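Local coordinates for protein beta subunit of photoactivated adenylyl cyclase (Beggiatoa sp. PS, PDB 5M2A) that senses blue light through a flavin-binding BLUF domain and, when photoactivated, probably makes cyclic AMP from ATP with its cyclase domain, at residues Asn34-Gln47 against Arg89-Asn102. Residues are numbered along the deposited sequence; the frame is centred on the assembly and turned at random.
With FMN (flavin mononucleotide), chain F.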
loop_
_atom_site.group_PDB
_atom_site.type_symbol
_atom_site.label_atom_id
_atom_site.label_comp_id
_atom_site.label_asym_id
_atom_site.label_seq_id
_atom_site.Cartn_x
_atom_site.Cartn_y
_atom_site.Cartn_z
ATOM N N ASN A 34 -13.262 23.699 -27.881
ATOM C CA ASN A 34 -12.233 22.836 -28.453
ATOM C C ASN A 34 -12.010 23.128 -29.932
ATOM O O ASN A 34 -10.882 23.001 -30.419
ATOM C CB ASN A 34 -12.600 21.367 -28.238
ATOM C CG ASN A 34 -12.579 20.973 -26.769
ATOM O OD1 ASN A 34 -12.395 21.818 -25.892
ATOM N ND2 ASN A 34 -12.779 19.690 -26.496
ATOM N N GLN A 35 -13.058 23.524 -30.656
ATOM C CA GLN A 35 -12.873 23.945 -32.044
ATOM C C GLN A 35 -12.038 25.216 -32.129
ATOM O O GLN A 35 -11.221 25.373 -33.043
ATOM C CB GLN A 35 -14.228 24.151 -32.725
ATOM C CG GLN A 35 -14.815 22.887 -33.329
ATOM C CD GLN A 35 -16.204 23.095 -33.896
ATOM O OE1 GLN A 35 -16.776 24.179 -33.786
ATOM N NE2 GLN A 35 -16.759 22.050 -34.503
ATOM N N ARG A 36 -12.236 26.141 -31.187
ATOM C CA ARG A 36 -11.406 27.340 -31.146
ATOM C C ARG A 36 -9.956 26.998 -30.829
ATOM O O ARG A 36 -9.033 27.531 -31.455
ATOM C CB ARG A 36 -11.958 28.323 -30.116
ATOM C CG ARG A 36 -11.035 29.492 -29.811
ATOM C CD ARG A 36 -11.627 30.392 -28.743
ATOM N NE ARG A 36 -12.057 29.636 -27.572
ATOM C CZ ARG A 36 -11.255 29.279 -26.574
ATOM N NH1 ARG A 36 -9.970 29.607 -26.602
ATOM N NH2 ARG A 36 -11.740 28.592 -25.547
ATOM N N ASP A 37 -9.737 26.108 -29.866
ATOM C CA ASP A 37 -8.397 25.741 -29.429
ATOM C C ASP A 37 -7.798 24.601 -30.240
ATOM O O ASP A 37 -6.709 24.128 -29.897
ATOM C CB ASP A 37 -8.415 25.358 -27.948
ATOM C CG ASP A 37 -8.682 26.544 -27.046
ATOM O OD1 ASP A 37 -8.338 27.678 -27.436
ATOM O OD2 ASP A 37 -9.233 26.339 -25.943
ATOM N N ASN A 38 -8.477 24.157 -31.299
ATOM C CA ASN A 38 -8.032 23.014 -32.099
ATOM C C ASN A 38 -7.828 21.778 -31.222
ATOM O O ASN A 38 -6.870 21.020 -31.387
ATOM C CB ASN A 38 -6.762 23.356 -32.881
ATOM C CG ASN A 38 -6.559 22.462 -34.091
ATOM O OD1 ASN A 38 -7.515 21.922 -34.648
ATOM N ND2 ASN A 38 -5.306 22.304 -34.505
ATOM N N ILE A 39 -8.738 21.578 -30.268
ATOM C CA ILE A 39 -8.715 20.417 -29.382
ATOM C C ILE A 39 -9.732 19.406 -29.882
ATOM O O ILE A 39 -10.826 19.774 -30.333
ATOM C CB ILE A 39 -8.999 20.819 -27.919
ATOM C CG1 ILE A 39 -7.876 21.706 -27.384
ATOM C CG2 ILE A 39 -9.163 19.585 -27.019
ATOM C CD1 ILE A 39 -8.079 22.166 -25.959
ATOM N N THR A 40 -9.365 18.130 -29.831
ATOM C CA THR A 40 -10.276 17.047 -30.149
ATOM C C THR A 40 -10.271 16.042 -29.004
ATOM O O THR A 40 -9.373 16.035 -28.158
ATOM C CB THR A 40 -9.896 16.364 -31.468
ATOM O OG1 THR A 40 -8.524 15.958 -31.429
ATOM C CG2 THR A 40 -10.119 17.311 -32.654
ATOM N N GLY A 41 -11.293 15.202 -28.970
ATOM C CA GLY A 41 -11.347 14.166 -27.959
ATOM C C GLY A 41 -12.725 13.563 -27.827
ATOM O O GLY A 41 -13.621 13.791 -28.642
ATOM N N VAL A 42 -12.866 12.745 -26.780
ATOM C CA VAL A 42 -14.097 12.028 -26.494
ATOM C C VAL A 42 -14.375 12.101 -25.007
ATOM O O VAL A 42 -13.453 12.113 -24.183
ATOM C CB VAL A 42 -14.046 10.546 -26.944
ATOM C CG1 VAL A 42 -13.940 10.450 -28.435
ATOM C CG2 VAL A 42 -12.884 9.823 -26.291
ATOM N N LEU A 43 -15.654 12.151 -24.659
ATOM C CA LEU A 43 -16.105 12.129 -23.273
ATOM C C LEU A 43 -17.110 10.998 -23.134
ATOM O O LEU A 43 -18.169 11.029 -23.766
ATOM C CB LEU A 43 -16.730 13.467 -22.866
ATOM C CG LEU A 43 -17.347 13.541 -21.469
ATOM C CD1 LEU A 43 -16.270 13.344 -20.404
ATOM C CD2 LEU A 43 -18.079 14.871 -21.285
ATOM N N LEU A 44 -16.769 9.992 -22.337
ATOM C CA LEU A 44 -17.650 8.869 -22.058
ATOM C C LEU A 44 -18.094 8.923 -20.602
ATOM O O LEU A 44 -17.327 9.312 -19.719
ATOM C CB LEU A 44 -16.954 7.527 -22.320
ATOM C CG LEU A 44 -17.002 6.904 -23.715
ATOM C CD1 LEU A 44 -16.122 7.673 -24.652
ATOM C CD2 LEU A 44 -16.564 5.451 -23.656
ATOM N N TYR A 45 -19.338 8.533 -20.347
ATOM C CA TYR A 45 -19.742 8.369 -18.959
ATOM C C TYR A 45 -20.491 7.060 -18.779
ATOM O O TYR A 45 -21.193 6.588 -19.679
ATOM C CB TYR A 45 -20.551 9.562 -18.420
ATOM C CG TYR A 45 -21.789 9.954 -19.178
ATOM C CD1 TYR A 45 -21.703 10.656 -20.374
ATOM C CD2 TYR A 45 -23.048 9.684 -18.664
ATOM C CE1 TYR A 45 -22.835 11.042 -21.054
ATOM C CE2 TYR A 45 -24.189 10.066 -19.338
ATOM C CZ TYR A 45 -24.076 10.750 -20.532
ATOM O OH TYR A 45 -25.211 11.135 -21.205
ATOM N N LEU A 46 -20.300 6.468 -17.601
ATOM C CA LEU A 46 -20.796 5.127 -17.316
ATOM C C LEU A 46 -20.890 4.983 -15.808
ATOM O O LEU A 46 -19.862 5.044 -15.127
ATOM C CB LEU A 46 -19.863 4.060 -17.905
ATOM C CG LEU A 46 -20.308 2.601 -17.767
ATOM C CD1 LEU A 46 -21.622 2.366 -18.503
ATOM C CD2 LEU A 46 -19.231 1.671 -18.281
ATOM N N GLN A 47 -22.107 4.816 -15.294
ATOM C CA GLN A 47 -22.340 4.505 -13.882
ATOM C C GLN A 47 -21.592 5.478 -12.968
ATOM O O GLN A 47 -20.739 5.096 -12.163
ATOM C CB GLN A 47 -21.940 3.059 -13.579
ATOM C CG GLN A 47 -22.570 2.039 -14.508
ATOM C CD GLN A 47 -24.061 1.935 -14.314
ATOM O OE1 GLN A 47 -24.535 1.696 -13.203
ATOM N NE2 GLN A 47 -24.816 2.127 -15.394
ATOM N N ARG A 89 -3.509 12.752 -34.244
ATOM C CA ARG A 89 -4.696 12.834 -33.408
ATOM C C ARG A 89 -5.448 11.513 -33.443
ATOM O O ARG A 89 -5.545 10.862 -34.487
ATOM C CB ARG A 89 -5.613 13.959 -33.883
ATOM C CG ARG A 89 -5.115 15.352 -33.559
ATOM C CD ARG A 89 -6.068 16.400 -34.110
ATOM N NE ARG A 89 -5.542 17.750 -33.940
ATOM C CZ ARG A 89 -5.802 18.527 -32.896
ATOM N NH1 ARG A 89 -6.584 18.088 -31.917
ATOM N NH2 ARG A 89 -5.278 19.743 -32.828
ATOM N N MET A 90 -5.987 11.121 -32.291
ATOM C CA MET A 90 -6.795 9.914 -32.221
ATOM C C MET A 90 -8.208 10.137 -32.751
ATOM O O MET A 90 -8.804 9.218 -33.327
ATOM C CB MET A 90 -6.845 9.418 -30.775
ATOM C CG MET A 90 -6.956 7.924 -30.636
ATOM S SD MET A 90 -6.836 7.408 -28.912
ATOM C CE MET A 90 -6.588 5.648 -29.148
ATOM N N PHE A 91 -8.755 11.338 -32.576
ATOM C CA PHE A 91 -10.131 11.653 -32.955
ATOM C C PHE A 91 -10.151 12.970 -33.720
ATOM O O PHE A 91 -10.759 13.954 -33.286
ATOM C CB PHE A 91 -11.025 11.705 -31.716
ATOM C CG PHE A 91 -10.865 10.515 -30.829
ATOM C CD1 PHE A 91 -11.449 9.306 -31.166
ATOM C CD2 PHE A 91 -10.107 10.589 -29.677
ATOM C CE1 PHE A 91 -11.298 8.199 -30.358
ATOM C CE2 PHE A 91 -9.949 9.481 -28.864
ATOM C CZ PHE A 91 -10.549 8.283 -29.209
ATOM N N PRO A 92 -9.522 13.004 -34.896
ATOM C CA PRO A 92 -9.339 14.282 -35.600
ATOM C C PRO A 92 -10.634 14.977 -35.986
ATOM O O PRO A 92 -10.616 16.188 -36.230
ATOM C CB PRO A 92 -8.540 13.880 -36.848
ATOM C CG PRO A 92 -8.912 12.452 -37.078
ATOM C CD PRO A 92 -9.087 11.855 -35.706
ATOM N N ASN A 93 -11.753 14.256 -36.049
ATOM C CA ASN A 93 -13.008 14.819 -36.528
ATOM C C ASN A 93 -13.965 15.198 -35.407
ATOM O O ASN A 93 -15.063 15.684 -35.690
ATOM C CB ASN A 93 -13.700 13.831 -37.474
ATOM C CG ASN A 93 -12.819 13.420 -38.636
ATOM O OD1 ASN A 93 -12.230 14.259 -39.316
ATOM N ND2 ASN A 93 -12.715 12.116 -38.861
ATOM N N TRP A 94 -13.584 14.991 -34.148
ATOM C CA TRP A 94 -14.469 15.232 -33.010
ATOM C C TRP A 94 -13.848 16.293 -32.110
ATOM O O TRP A 94 -12.919 15.995 -31.358
ATOM C CB TRP A 94 -14.710 13.951 -32.225
ATOM C CG TRP A 94 -15.367 12.846 -32.993
ATOM C CD1 TRP A 94 -16.119 12.960 -34.125
ATOM C CD2 TRP A 94 -15.328 11.450 -32.674
ATOM N NE1 TRP A 94 -16.552 11.716 -34.534
ATOM C CE2 TRP A 94 -16.079 10.773 -33.657
ATOM C CE3 TRP A 94 -14.728 10.707 -31.654
ATOM C CZ2 TRP A 94 -16.245 9.387 -33.647
ATOM C CZ3 TRP A 94 -14.897 9.328 -31.644
ATOM C CH2 TRP A 94 -15.649 8.685 -32.633
ATOM N N ALA A 95 -14.363 17.522 -32.173
ATOM C CA ALA A 95 -13.964 18.537 -31.201
ATOM C C ALA A 95 -14.190 18.027 -29.780
ATOM O O ALA A 95 -13.313 18.139 -28.912
ATOM C CB ALA A 95 -14.744 19.827 -31.449
ATOM N N MET A 96 -15.370 17.459 -29.532
ATOM C CA MET A 96 -15.628 16.697 -28.313
ATOM C C MET A 96 -16.853 15.816 -28.516
ATOM O O MET A 96 -17.989 16.301 -28.491
ATOM C CB MET A 96 -15.826 17.623 -27.110
ATOM C CG MET A 96 -16.041 16.875 -25.791
ATOM S SD MET A 96 -14.925 15.475 -25.558
ATOM C CE MET A 96 -13.320 16.268 -25.683
ATOM N N LYS A 97 -16.633 14.529 -28.737
ATOM C CA LYS A 97 -17.723 13.581 -28.916
ATOM C C LYS A 97 -18.119 13.026 -27.555
ATOM O O LYS A 97 -17.277 12.481 -26.839
ATOM C CB LYS A 97 -17.307 12.451 -29.858
ATOM C CG LYS A 97 -18.218 11.237 -29.834
ATOM C CD LYS A 97 -19.497 11.496 -30.578
ATOM C CE LYS A 97 -19.250 11.537 -32.071
ATOM N NZ LYS A 97 -20.454 11.976 -32.824
ATOM N N THR A 98 -19.387 13.182 -27.189
ATOM C CA THR A 98 -19.897 12.667 -25.921
ATOM C C THR A 98 -20.631 11.358 -26.169
ATOM O O THR A 98 -21.512 11.289 -27.029
ATOM C CB THR A 98 -20.832 13.669 -25.243
ATOM O OG1 THR A 98 -20.103 14.859 -24.922
ATOM C CG2 THR A 98 -21.422 13.069 -23.960
ATOM N N ILE A 99 -20.272 10.330 -25.410
ATOM C CA ILE A 99 -20.859 9.004 -25.551
ATOM C C ILE A 99 -21.445 8.611 -24.203
ATOM O O ILE A 99 -20.710 8.482 -23.217
ATOM C CB ILE A 99 -19.820 7.975 -26.019
ATOM C CG1 ILE A 99 -19.206 8.409 -27.354
ATOM C CG2 ILE A 99 -20.460 6.606 -26.151
ATOM C CD1 ILE A 99 -18.110 7.495 -27.845
ATOM N N ASN A 100 -22.764 8.427 -24.159
ATOM C CA ASN A 100 -23.437 7.933 -22.958
ATOM C C ASN A 100 -23.457 6.412 -23.023
ATOM O O ASN A 100 -24.359 5.816 -23.619
ATOM C CB ASN A 100 -24.848 8.493 -22.844
ATOM C CG ASN A 100 -25.550 8.032 -21.584
ATOM O OD1 ASN A 100 -24.969 7.315 -20.767
ATOM N ND2 ASN A 100 -26.793 8.461 -21.404
ATOM N N LEU A 101 -22.467 5.779 -22.393
ATOM C CA LEU A 101 -22.375 4.329 -22.452
ATOM C C LEU A 101 -23.505 3.639 -21.695
ATOM O O LEU A 101 -23.783 2.468 -21.970
ATOM C CB LEU A 101 -21.016 3.871 -21.918
ATOM C CG LEU A 101 -20.382 2.718 -22.708
ATOM C CD1 LEU A 101 -20.242 3.092 -24.170
ATOM C CD2 LEU A 101 -19.029 2.320 -22.132
ATOM N N ASN A 102 -24.169 4.334 -20.765
ATOM C CA ASN A 102 -25.316 3.735 -20.084
ATOM C C ASN A 102 -26.431 3.405 -21.068
ATOM O O ASN A 102 -27.090 2.367 -20.946
ATOM C CB ASN A 102 -25.855 4.665 -18.993
ATOM C CG ASN A 102 -24.799 5.093 -17.999
ATOM O OD1 ASN A 102 -24.242 4.273 -17.261
ATOM N ND2 ASN A 102 -24.537 6.394 -17.951
HETATM N N1 FMN F . -14.734 22.462 -21.397
HETATM C C2 FMN F . -14.098 22.578 -22.617
HETATM O O2 FMN F . -13.928 23.684 -23.119
HETATM N N3 FMN F . -13.634 21.457 -23.275
HETATM C C4 FMN F . -13.813 20.210 -22.712
HETATM O O4 FMN F . -13.406 19.205 -23.294
HETATM C C4A FMN F . -14.453 20.088 -21.489
HETATM N N5 FMN F . -14.624 18.838 -20.946
HETATM C C5A FMN F . -15.254 18.702 -19.737
HETATM C C6 FMN F . -15.418 17.436 -19.201
HETATM C C7 FMN F . -16.054 17.281 -17.979
HETATM C C7M FMN F . -16.221 15.900 -17.422
HETATM C C8 FMN F . -16.527 18.400 -17.296
HETATM C C8M FMN F . -17.215 18.247 -15.974
HETATM C C9 FMN F . -16.360 19.672 -17.835
HETATM C C9A FMN F . -15.720 19.826 -19.058
HETATM N N10 FMN F . -15.549 21.084 -19.599
HETATM C C10 FMN F . -14.917 21.219 -20.822
HETATM C "C1'" FMN F . -16.083 22.280 -18.856
HETATM C "C2'" FMN F . -15.011 23.225 -18.329
HETATM O "O2'" FMN F . -14.616 22.807 -17.043
HETATM C "C3'" FMN F . -15.598 24.628 -18.248
HETATM O "O3'" FMN F . -16.852 24.562 -17.601
HETATM C "C4'" FMN F . -15.782 25.209 -19.646
HETATM O "O4'" FMN F . -14.538 25.243 -20.309
HETATM C "C5'" FMN F . -16.355 26.619 -19.594
HETATM O "O5'" FMN F . -15.467 27.443 -18.873
HETATM P P FMN F . -15.660 29.039 -18.853
HETATM O O1P FMN F . -15.099 29.595 -20.140
HETATM O O2P FMN F . -17.134 29.365 -18.752
HETATM O O3P FMN F . -14.917 29.613 -17.667
#
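In the conformer described, Val42 pushes its CG1 methyl into the angle between two aromatic rings: it sits over the centre of the Phe91 ring, 3.8 Å from the centroid, and meets the Trp94 ring at its edge. Met90 CB lies against the opposite Phe91 face, toward the rim. Next door, the bare CA of Gly41 makes a hollow for the Met96 methyl, whose CE lies 3.5 Å from Gly41 C; a chain bent at chi2 and chi3 turns the thioether back over the strand. Strands 40-46 and 97-100 run parallel here, at the border of the BLUF sheet, with helix 20-36 and the flavin on the Leu43 and Met96 side. Asn34, at the end of helix 20-36, ties the flavin to the 89-102 segment: OD1 accepts from flavin N3 at 2.9 Å, while ND2 gives a hydrogen to Ala95 O (2.9 Å, 167°) and another, longer one to flavin O4. On the reverse face Leu44 and Ile99 lie side by side. With CG between backbone N and carbonyl carbon (chi1 56°), Tyr45 swings its ring over Asn100 CA, its edge against Thr98 CG2. A serine at Tyr45 would probably open a gap beside Thr98 and uncover the Asn100 side chain. Beyond, Asn102 OD1 takes the Gln47 backbone N-H on a lone pair.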